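Local atomic coordinates of beta-agarase B (PDB entry 4ATF), a protein that cleaves the beta-1,4 linkages of agarose at random positions in the chain, with retention of the anomeric configuration, as a glycoside hydrolase of family 16. Residues L130-D135 with L251-D256; T136-I141 with S167-I172; D207-E212 with S224-I229. The protein carries 1 engineered substitution. One frame throughout, in Å; residues are numbered along the deposited sequence. Where two conformers were deposited one is given.

Contact 1. Residues L130-D135 with L251-D256. With GAL (beta-D-galactopyranose), chain E.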
loop_
_atom_site.group_PDB
_atom_site.type_symbol
_atom_site.label_atom_id
_atom_site.label_comp_id
_atom_site.label_asym_id
_atom_site.label_seq_id
_atom_site.Cartn_x
_atom_site.Cartn_y
_atom_site.Cartn_z
ATOM N N LEU A 130 1.658 4.230 3.267
ATOM C CA LEU A 130 2.387 5.384 3.853
ATOM C C LEU A 130 3.159 4.844 5.040
ATOM O O LEU A 130 2.603 4.009 5.818
ATOM C CB LEU A 130 1.418 6.458 4.397
ATOM C CG LEU A 130 0.392 6.926 3.343
ATOM C CD1 LEU A 130 -0.558 7.952 4.046
ATOM C CD2 LEU A 130 1.067 7.537 2.084
ATOM N N LEU A 131 4.403 5.284 5.234
ATOM C CA LEU A 131 5.228 4.691 6.361
ATOM C C LEU A 131 6.086 5.815 6.934
ATOM O O LEU A 131 6.772 6.497 6.147
ATOM C CB LEU A 131 6.144 3.562 5.833
ATOM C CG LEU A 131 7.048 2.876 6.850
ATOM C CD1 LEU A 131 6.123 2.149 7.836
ATOM C CD2 LEU A 131 7.970 1.858 6.117
ATOM N N SER A 132 6.057 6.048 8.266
ATOM C CA SER A 132 6.916 7.075 8.846
ATOM C C SER A 132 8.420 6.734 8.677
ATOM O O SER A 132 8.784 5.564 8.521
ATOM C CB SER A 132 6.562 7.296 10.358
ATOM O OG SER A 132 6.871 6.089 11.098
ATOM N N ALA A 133 9.274 7.774 8.743
ATOM C CA ALA A 133 10.702 7.590 8.529
ATOM C C ALA A 133 11.296 6.544 9.530
ATOM O O ALA A 133 12.232 5.760 9.189
ATOM C CB ALA A 133 11.432 8.987 8.630
ATOM N N ASP A 134 10.734 6.532 10.759
ATOM C CA ASP A 134 11.295 5.660 11.802
ATOM C C ASP A 134 10.611 4.309 11.872
ATOM O O ASP A 134 10.904 3.544 12.805
ATOM C CB ASP A 134 11.321 6.379 13.167
ATOM C CG ASP A 134 9.891 6.572 13.759
ATOM O OD1 ASP A 134 8.878 6.101 13.145
ATOM O OD2 ASP A 134 9.803 7.209 14.840
ATOM N N ASP A 135 9.755 3.993 10.875
ATOM C CA ASP A 135 9.089 2.652 10.718
ATOM C C ASP A 135 8.101 2.326 11.868
ATOM O O ASP A 135 7.786 1.178 12.097
ATOM C CB ASP A 135 10.145 1.533 10.621
ATOM C CG ASP A 135 10.946 1.576 9.278
ATOM O OD1 ASP A 135 10.398 2.112 8.300
ATOM O OD2 ASP A 135 12.082 1.094 9.219
ATOM N N LEU A 251 -1.459 8.538 15.020
ATOM C CA LEU A 251 -0.747 8.571 13.702
ATOM C C LEU A 251 -0.337 10.023 13.373
ATOM O O LEU A 251 -0.984 10.718 12.598
ATOM C CB LEU A 251 -1.638 7.940 12.613
ATOM C CG LEU A 251 -1.954 6.414 12.818
ATOM C CD1 LEU A 251 -3.073 5.960 11.871
ATOM C CD2 LEU A 251 -0.701 5.595 12.566
ATOM N N ASN A 252 0.724 10.503 13.995
ATOM C CA ASN A 252 1.068 11.935 13.933
ATOM C C ASN A 252 2.299 12.175 13.061
ATOM O O ASN A 252 2.579 13.329 12.689
ATOM C CB ASN A 252 1.369 12.490 15.347
ATOM C CG ASN A 252 2.718 11.917 15.933
ATOM O OD1 ASN A 252 2.873 10.669 16.059
ATOM N ND2 ASN A 252 3.703 12.798 16.173
ATOM N N LYS A 253 3.070 11.125 12.760
ATOM C CA LYS A 253 4.381 11.390 12.114
ATOM C C LYS A 253 4.220 11.561 10.603
ATOM O O LYS A 253 3.446 10.806 9.978
ATOM C CB LYS A 253 5.354 10.221 12.406
ATOM C CG LYS A 253 5.727 10.107 13.941
ATOM C CD LYS A 253 6.551 8.869 14.245
ATOM C CE LYS A 253 6.882 8.902 15.754
ATOM N NZ LYS A 253 7.363 7.518 16.316
ATOM N N GLU A 254 4.959 12.492 10.000
ATOM C CA GLU A 254 4.935 12.613 8.512
ATOM C C GLU A 254 5.427 11.294 7.860
ATOM O O GLU A 254 6.209 10.503 8.506
ATOM C CB GLU A 254 5.751 13.857 8.057
ATOM C CG GLU A 254 7.254 13.666 8.218
ATOM C CD GLU A 254 8.063 14.911 7.929
ATOM O OE1 GLU A 254 7.497 15.919 7.390
ATOM O OE2 GLU A 254 9.261 14.880 8.274
ATOM N N MET A 255 4.946 10.993 6.622
ATOM C CA MET A 255 5.146 9.627 6.083
ATOM C C MET A 255 5.591 9.694 4.610
ATOM O O MET A 255 5.201 10.619 3.882
ATOM C CB MET A 255 3.850 8.807 6.174
ATOM C CG MET A 255 3.431 8.513 7.627
ATOM S SD MET A 255 2.049 7.389 7.694
ATOM C CE MET A 255 1.619 7.507 9.467
ATOM N N ASP A 256 6.442 8.725 4.227
ATOM C CA ASP A 256 6.802 8.427 2.858
ATOM C C ASP A 256 5.622 7.689 2.158
ATOM O O ASP A 256 4.906 6.896 2.778
ATOM C CB ASP A 256 7.993 7.411 2.849
ATOM C CG ASP A 256 9.327 8.018 3.374
ATOM O OD1 ASP A 256 9.559 9.259 3.320
ATOM O OD2 ASP A 256 10.187 7.223 3.832
HETATM C C1 GAL E . 11.201 -3.199 8.132
HETATM C C2 GAL E . 12.290 -2.182 8.516
HETATM C C3 GAL E . 13.692 -2.821 8.403
HETATM C C4 GAL E . 13.747 -4.162 9.169
HETATM C C5 GAL E . 12.571 -5.072 8.762
HETATM C C6 GAL E . 12.748 -6.340 9.572
HETATM O O2 GAL E . 12.207 -0.956 7.756
HETATM O O3 GAL E . 14.602 -1.943 9.027
HETATM O O4 GAL E . 13.503 -3.886 10.539
HETATM O O5 GAL E . 11.297 -4.383 8.972
HETATM O O6 GAL E . 11.761 -7.127 9.002
HETATM O O HOH W 1 8.517 10.570 9.683
#
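The ammonium group of K253 reaches across to the S132-D135 turn, where NZ forms a salt bridge with D134 OD2 at 2.9 Å, on that oxygen's syn side; T136 OG1 is a second partner of NZ. The extended lysine chain crosses the D134 side chain at about a right angle. D134 CG sits between the backbone N and the carbonyl carbon (chi1 70°), turning the carboxylate back toward S132 OG and K253. D134 OD1 accepts from S132 OG at 2.9 Å within this type I turn and is hydrogen-bonded to T136 OG1; together these limit the carboxylate's rotation. A water accepts from A133 N and donates to E254 O.

L131 N to D256 O and D256 N to L131 O are backbone bonds of 3.0 Å each. At the end of the turn D135 OD2 accepts from O2 of galactose (chain E) at 2.5 Å, while D135 OD1 and D256 OD2 both bind the imidazole of H60, so two acids probably orient this substrate-binding histidine; D256 OD1 salt-bridges R106. M255 lays SD against L130 CB at 3.5 Å. Strand 125-132 lies between strands 255-262 and 137-145, with W205 of strand 199-207 packed against L130 and M255.

Contact 2. Residues T136-I141 with S167-I172. With GAL (beta-D-galactopyranose), chain B; AAL (3,6-anhydro-alpha-L-galactopyranose), chain C.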
loop_
_atom_site.group_PDB
_atom_site.type_symbol
_atom_site.label_atom_id
_atom_site.label_comp_id
_atom_site.label_asym_id
_atom_site.label_seq_id
_atom_site.Cartn_x
_atom_site.Cartn_y
_atom_site.Cartn_z
ATOM N N THR A 136 7.700 3.333 12.642
ATOM C CA THR A 136 6.743 3.079 13.683
ATOM C C THR A 136 5.257 3.258 13.352
ATOM O O THR A 136 4.429 2.784 14.161
ATOM C CB THR A 136 7.029 3.916 14.934
ATOM O OG1 THR A 136 6.928 5.326 14.608
ATOM C CG2 THR A 136 8.408 3.517 15.549
ATOM N N GLN A 137 4.914 3.990 12.268
ATOM C CA GLN A 137 3.551 4.291 11.991
ATOM C C GLN A 137 3.317 4.104 10.456
ATOM O O GLN A 137 4.157 4.494 9.629
ATOM C CB GLN A 137 3.213 5.747 12.426
ATOM C CG GLN A 137 3.415 5.978 13.931
ATOM C CD GLN A 137 3.209 7.445 14.344
ATOM O OE1 GLN A 137 3.413 7.816 15.532
ATOM N NE2 GLN A 137 2.768 8.252 13.419
ATOM N N GLU A 138 2.196 3.475 10.096
ATOM C CA GLU A 138 1.928 3.009 8.727
ATOM C C GLU A 138 0.428 3.125 8.435
ATOM O O GLU A 138 -0.393 2.877 9.339
ATOM C CB GLU A 138 2.341 1.508 8.577
ATOM C CG GLU A 138 2.197 0.970 7.109
ATOM C CD GLU A 138 0.752 0.420 6.765
ATOM O OE1 GLU A 138 -0.057 0.189 7.697
ATOM O OE2 GLU A 138 0.397 0.200 5.549
ATOM N N ILE A 139 0.064 3.504 7.198
ATOM C CA ILE A 139 -1.338 3.574 6.768
ATOM C C ILE A 139 -1.402 2.880 5.409
ATOM O O ILE A 139 -0.631 3.253 4.497
ATOM C CB ILE A 139 -1.852 5.038 6.623
ATOM C CG1 ILE A 139 -1.895 5.735 8.003
ATOM C CG2 ILE A 139 -3.312 5.008 5.950
ATOM C CD1 ILE A 139 -1.888 7.304 7.907
ATOM N N ASP A 140 -2.216 1.820 5.282
ATOM C CA ASP A 140 -2.436 1.206 3.954
ATOM C C ASP A 140 -3.393 2.003 3.078
ATOM O O ASP A 140 -4.381 2.537 3.584
ATOM C CB ASP A 140 -3.162 -0.090 4.095
ATOM C CG ASP A 140 -2.429 -1.096 4.857
ATOM O OD1 ASP A 140 -1.196 -1.024 5.094
ATOM O OD2 ASP A 140 -3.208 -1.980 5.265
ATOM N N ILE A 141 -3.151 2.183 1.805
ATOM C CA ILE A 141 -4.213 2.794 1.010
ATOM C C ILE A 141 -4.806 1.643 0.168
ATOM O O ILE A 141 -6.069 1.422 0.079
ATOM C CB ILE A 141 -3.656 3.968 0.178
ATOM C CG1 ILE A 141 -3.164 5.082 1.129
ATOM C CG2 ILE A 141 -4.710 4.519 -0.841
ATOM C CD1 ILE A 141 -2.222 6.066 0.434
ATOM N N SER A 167 -6.202 -0.869 6.108
ATOM C CA SER A 167 -5.779 -0.949 7.511
ATOM C C SER A 167 -4.686 0.098 7.809
ATOM O O SER A 167 -4.391 0.971 6.970
ATOM C CB SER A 167 -5.273 -2.396 7.759
ATOM O OG SER A 167 -5.235 -2.686 9.154
ATOM N N HIS A 168 -4.135 0.009 9.024
ATOM C CA HIS A 168 -3.058 0.868 9.490
ATOM C C HIS A 168 -2.305 0.050 10.550
ATOM O O HIS A 168 -2.873 -0.929 11.107
ATOM C CB HIS A 168 -3.633 2.197 10.070
ATOM C CG HIS A 168 -4.141 2.063 11.474
ATOM N ND1 HIS A 168 -5.410 1.596 11.767
ATOM C CD2 HIS A 168 -3.537 2.289 12.671
ATOM C CE1 HIS A 168 -5.577 1.572 13.080
ATOM N NE2 HIS A 168 -4.461 1.992 13.655
ATOM N N HIS A 169 -1.050 0.413 10.841
ATOM C CA HIS A 169 -0.257 -0.332 11.843
ATOM C C HIS A 169 0.459 0.666 12.715
ATOM O O HIS A 169 0.855 1.714 12.220
ATOM C CB HIS A 169 0.838 -1.234 11.191
ATOM C CG HIS A 169 0.306 -2.353 10.356
ATOM N ND1 HIS A 169 0.416 -3.669 10.738
ATOM C CD2 HIS A 169 -0.299 -2.363 9.129
ATOM C CE1 HIS A 169 -0.136 -4.449 9.812
ATOM N NE2 HIS A 169 -0.583 -3.685 8.829
ATOM N N VAL A 170 0.677 0.319 13.976
ATOM C CA VAL A 170 1.650 1.025 14.797
ATOM C C VAL A 170 2.602 -0.034 15.285
ATOM O O VAL A 170 2.173 -1.188 15.547
ATOM C CB VAL A 170 1.001 1.898 15.911
ATOM C CG1 VAL A 170 0.261 3.116 15.282
ATOM C CG2 VAL A 170 0.078 1.099 16.795
ATOM N N PHE A 171 3.895 0.294 15.366
ATOM C CA PHE A 171 4.919 -0.743 15.750
ATOM C C PHE A 171 5.741 -0.304 16.938
ATOM O O PHE A 171 5.907 0.908 17.161
ATOM C CB PHE A 171 5.938 -0.993 14.614
ATOM C CG PHE A 171 5.321 -1.428 13.316
ATOM C CD1 PHE A 171 5.052 -2.784 13.053
ATOM C CD2 PHE A 171 4.994 -0.458 12.364
ATOM C CE1 PHE A 171 4.407 -3.155 11.824
ATOM C CE2 PHE A 171 4.391 -0.792 11.130
ATOM C CZ PHE A 171 4.094 -2.149 10.852
ATOM N N ILE A 172 6.267 -1.280 17.696
ATOM C CA ILE A 172 7.389 -1.019 18.573
ATOM C C ILE A 172 8.525 -1.754 17.837
ATOM O O ILE A 172 8.312 -2.911 17.404
ATOM C CB ILE A 172 7.156 -1.563 20.011
ATOM C CG1 ILE A 172 5.981 -0.842 20.699
ATOM C CG2 ILE A 172 8.518 -1.537 20.856
ATOM C CD1 ILE A 172 5.476 -1.582 21.966
HETATM C C1 GAL B . 1.526 -3.590 5.678
HETATM C C2 GAL B . 2.737 -4.113 6.437
HETATM C C3 GAL B . 4.105 -3.627 5.946
HETATM C C4 GAL B . 4.172 -3.972 4.445
HETATM C C5 GAL B . 2.902 -3.416 3.735
HETATM C C6 GAL B . 2.915 -3.603 2.207
HETATM O O2 GAL B . 2.568 -3.614 7.732
HETATM O O3 GAL B . 5.054 -4.378 6.723
HETATM O O4 GAL B . 4.179 -5.371 4.336
HETATM O O5 GAL B . 1.653 -3.851 4.290
HETATM O O6 GAL B . 1.721 -2.961 1.757
HETATM C C1 AAL C . 5.899 -3.583 7.582
HETATM C C2 AAL C . 6.702 -4.561 8.489
HETATM C C3 AAL C . 7.940 -3.790 9.054
HETATM C C4 AAL C . 8.817 -3.130 8.054
HETATM C C5 AAL C . 7.868 -2.130 7.435
HETATM C C6 AAL C . 7.366 -1.454 8.742
HETATM O O2 AAL C . 7.133 -5.677 7.714
HETATM O O3 AAL C . 7.469 -2.552 9.708
HETATM O O4 AAL C . 10.004 -2.511 8.462
HETATM O O5 AAL C . 6.759 -2.731 6.711
#
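Strands 137-140 and 168-172 pair antiparallel, 168° apart, on the cleft-lining sheet of the GH16 jelly-roll, and T136, E138 and D140 meet F171, H169 and S167 through a ladder of four backbone bonds. E138 begins the family's catalytic signature; it is probably the nucleophile, and the proton-donor position, D143, is engineered here. F171 N donates to T136 O at 2.8 Å, and D140 N to S167 O at 2.9 Å, an oxygen that Y213 OH also binds. Between them E138 and H169 form a hydrogen-bonded pair, in which H169 N reaches E138 O at 3.0 Å and E138 N reaches H169 O at 3.1 Å. Q137 with V170 and I139 with H168 are the non-hydrogen-bonded pairs, with side chains on the opposite face from the sugars.

Several polar side-chain ends are satisfied just beyond the ladder. T136 OG1 is bound to D134 OD1 and K253 NZ, S167 OG to Q180 NE2, H168 NE2 to I229 O, and H169 ND1 to D178 OD1; D178, itself a substrate-binding residue, thereby helps to set the turn of the imidazole. H169 CG lies anti to the carbonyl carbon (chi1 -65°), which places the ring beside E138 with a face to the sugar: O2 of galactose (chain B) sits over the ring centre, 3.3 Å from H169 NE2. F171, in a cation-pi contact with R173, carries the next sugar over one ring face: O3 of the anhydrogalactose is offset toward the rim, 3.6 Å from F171 CZ.

Contact 3. Residues D207-E212 with S224-I229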
loop_
_atom_site.group_PDB
_atom_site.type_symbol
_atom_site.label_atom_id
_atom_site.label_comp_id
_atom_site.label_asym_id
_atom_site.label_seq_id
_atom_site.Cartn_x
_atom_site.Cartn_y
_atom_site.Cartn_z
ATOM N N ASP A 207 -6.424 13.442 10.991
ATOM C CA ASP A 207 -5.683 13.850 12.157
ATOM C C ASP A 207 -5.110 12.538 12.740
ATOM O O ASP A 207 -5.407 11.475 12.208
ATOM C CB ASP A 207 -6.567 14.630 13.203
ATOM C CG ASP A 207 -7.839 13.852 13.649
ATOM O OD1 ASP A 207 -7.724 12.840 14.411
ATOM O OD2 ASP A 207 -8.966 14.283 13.301
ATOM N N PRO A 208 -4.330 12.590 13.839
ATOM C CA PRO A 208 -3.718 11.329 14.382
ATOM C C PRO A 208 -4.705 10.229 14.813
ATOM O O PRO A 208 -4.287 9.057 15.004
ATOM C CB PRO A 208 -2.924 11.842 15.626
ATOM C CG PRO A 208 -2.523 13.325 15.198
ATOM C CD PRO A 208 -3.821 13.819 14.512
ATOM N N TRP A 209 -5.993 10.577 14.950
ATOM C CA TRP A 209 -7.017 9.640 15.456
ATOM C C TRP A 209 -8.168 9.322 14.481
ATOM O O TRP A 209 -9.205 8.759 14.885
ATOM C CB TRP A 209 -7.562 10.121 16.794
ATOM C CG TRP A 209 -6.473 10.279 17.844
ATOM C CD1 TRP A 209 -5.995 11.457 18.366
ATOM C CD2 TRP A 209 -5.695 9.212 18.455
ATOM N NE1 TRP A 209 -4.981 11.179 19.328
ATOM C CE2 TRP A 209 -4.763 9.819 19.347
ATOM C CE3 TRP A 209 -5.677 7.800 18.284
ATOM C CZ2 TRP A 209 -3.866 9.072 20.121
ATOM C CZ3 TRP A 209 -4.770 7.045 19.045
ATOM C CH2 TRP A 209 -3.901 7.692 19.975
ATOM N N HIS A 210 -8.015 9.686 13.203
ATOM C CA HIS A 210 -9.178 9.638 12.303
ATOM C C HIS A 210 -8.721 9.359 10.859
ATOM O O HIS A 210 -8.031 10.194 10.249
ATOM C CB HIS A 210 -10.024 10.974 12.368
ATOM C CG HIS A 210 -11.374 10.837 11.744
ATOM N ND1 HIS A 210 -11.603 10.999 10.393
ATOM C CD2 HIS A 210 -12.560 10.503 12.287
ATOM C CE1 HIS A 210 -12.894 10.803 10.131
ATOM N NE2 HIS A 210 -13.495 10.496 11.271
ATOM N N LEU A 211 -9.145 8.201 10.324
ATOM C CA LEU A 211 -8.843 7.769 8.914
ATOM C C LEU A 211 -10.179 7.475 8.246
ATOM O O LEU A 211 -11.042 6.883 8.867
ATOM C CB LEU A 211 -8.008 6.453 8.914
ATOM C CG LEU A 211 -6.648 6.513 9.643
ATOM C CD1 LEU A 211 -5.969 5.067 9.687
ATOM C CD2 LEU A 211 -5.731 7.589 8.962
ATOM N N GLU A 212 -10.352 7.868 6.997
ATOM C CA GLU A 212 -11.528 7.453 6.197
ATOM C C GLU A 212 -11.019 6.832 4.924
ATOM O O GLU A 212 -10.171 7.436 4.270
ATOM C CB GLU A 212 -12.347 8.710 5.809
ATOM C CG GLU A 212 -12.968 9.364 7.065
ATOM C CD GLU A 212 -13.532 10.733 6.737
ATOM O OE1 GLU A 212 -13.510 11.188 5.549
ATOM O OE2 GLU A 212 -14.030 11.339 7.668
ATOM N N SER A 224 -11.741 5.485 13.645
ATOM C CA SER A 224 -11.692 6.767 14.367
ATOM C C SER A 224 -11.636 6.501 15.844
ATOM O O SER A 224 -12.397 5.663 16.338
ATOM C CB SER A 224 -12.967 7.585 14.019
ATOM O OG SER A 224 -12.938 8.831 14.643
ATOM N N GLY A 225 -10.751 7.176 16.571
ATOM C CA GLY A 225 -10.687 7.063 18.053
ATOM C C GLY A 225 -9.530 6.205 18.585
ATOM O O GLY A 225 -9.007 5.322 17.883
ATOM N N LYS A 226 -9.166 6.447 19.849
ATOM C CA LYS A 226 -7.960 5.829 20.439
ATOM C C LYS A 226 -8.068 4.311 20.569
ATOM O O LYS A 226 -7.067 3.623 20.332
ATOM C CB LYS A 226 -7.654 6.449 21.811
ATOM C CG LYS A 226 -7.475 8.001 21.803
ATOM C CD LYS A 226 -7.546 8.570 23.228
ATOM C CE LYS A 226 -7.633 10.146 23.246
ATOM N NZ LYS A 226 -7.462 10.741 24.603
ATOM N N ASP A 227 -9.267 3.799 20.874
ATOM C CA ASP A 227 -9.501 2.374 21.150
ATOM C C ASP A 227 -9.271 1.494 19.885
ATOM O O ASP A 227 -8.923 0.317 20.016
ATOM C CB ASP A 227 -10.935 2.112 21.661
ATOM C CG ASP A 227 -11.205 2.685 23.072
ATOM O OD1 ASP A 227 -10.273 3.154 23.781
ATOM O OD2 ASP A 227 -12.385 2.647 23.515
ATOM N N ILE A 228 -9.479 2.038 18.675
ATOM C CA ILE A 228 -9.182 1.258 17.444
ATOM C C ILE A 228 -7.807 1.678 16.817
ATOM O O ILE A 228 -7.116 0.840 16.203
ATOM C CB ILE A 228 -10.329 1.318 16.409
ATOM C CG1 ILE A 228 -10.052 0.408 15.199
ATOM C CG2 ILE A 228 -10.498 2.745 15.891
ATOM C CD1 ILE A 228 -11.321 0.115 14.378
ATOM N N ILE A 229 -7.387 2.932 16.991
ATOM C CA ILE A 229 -6.131 3.376 16.294
ATOM C C ILE A 229 -4.876 2.874 17.073
ATOM O O ILE A 229 -3.906 2.341 16.475
ATOM C CB ILE A 229 -6.079 4.929 16.178
ATOM C CG1 ILE A 229 -7.202 5.443 15.232
ATOM C CG2 ILE A 229 -4.673 5.435 15.696
ATOM C CD1 ILE A 229 -6.887 5.451 13.763
HETATM O O HOH W 2 -11.331 10.506 16.861
#
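At the open end of the antiparallel beta hairpin built from strands 210-215 and 218-224, W209 meets G225 and the short helix 226-229 that follows the second strand. H210 and S224 form the last, non-hydrogen-bonded pair of the hairpin. Beyond it G225 N donates to W209 O at 2.8 Å, and S224 CA brings a C-H to the same oxygen at 3.2 Å. G225 is the N-cap residue of the helix: its carbonyl oxygen accepts from I229 N at 3.0 Å. Its backbone, with a positive phi and an extended psi, would press a beta carbon against the carbonyl oxygen of S224.

Ahead of the hairpin, D207-H210 make a type I turn, and D207 OD1 accepts from W209 N at 2.9 Å, an Asx turn that steadies the residue bearing the indole. With W209 CG anti to the carbonyl carbon (chi1 -58°), the ring lies against K226 and I229. I229 wedges its CB against the indole edge, 3.6 Å from W209 CE3, and sends CD1 inward to L211 CD1 at 4.2 Å, the apolar seam between helix and strand. The indole is sandwiched by aliphatic carbons: P208 CB lies over one face, and on the opposite one K226 CG makes a CH-pi contact, 3.8 Å from the centroid of the W209 six-membered ring and 4° off its normal.

The three contacts run from the substrate cleft to the hairpin and short helix. Contacts 1 and 2 have centres 8 Å apart and share an edge, because strands 125-132 and 137-145 are neighbours in one sheet: L130 N meets I139 O, and S132 N meets Q137 O. The centre of contact 3 is about 12 Å from that of contact 2 and 15 Å from that of contact 1, farther from the sugars. H168 NE2 of contact 2 hydrogen-bonds I229 O of contact 3, and L251 N of contact 1 bonds P208 O. Along the chain, 251-256 returns to 130-135 and encloses the other two contacts, which follow one another. The sugar-binding strands are joined to the hairpin and helix.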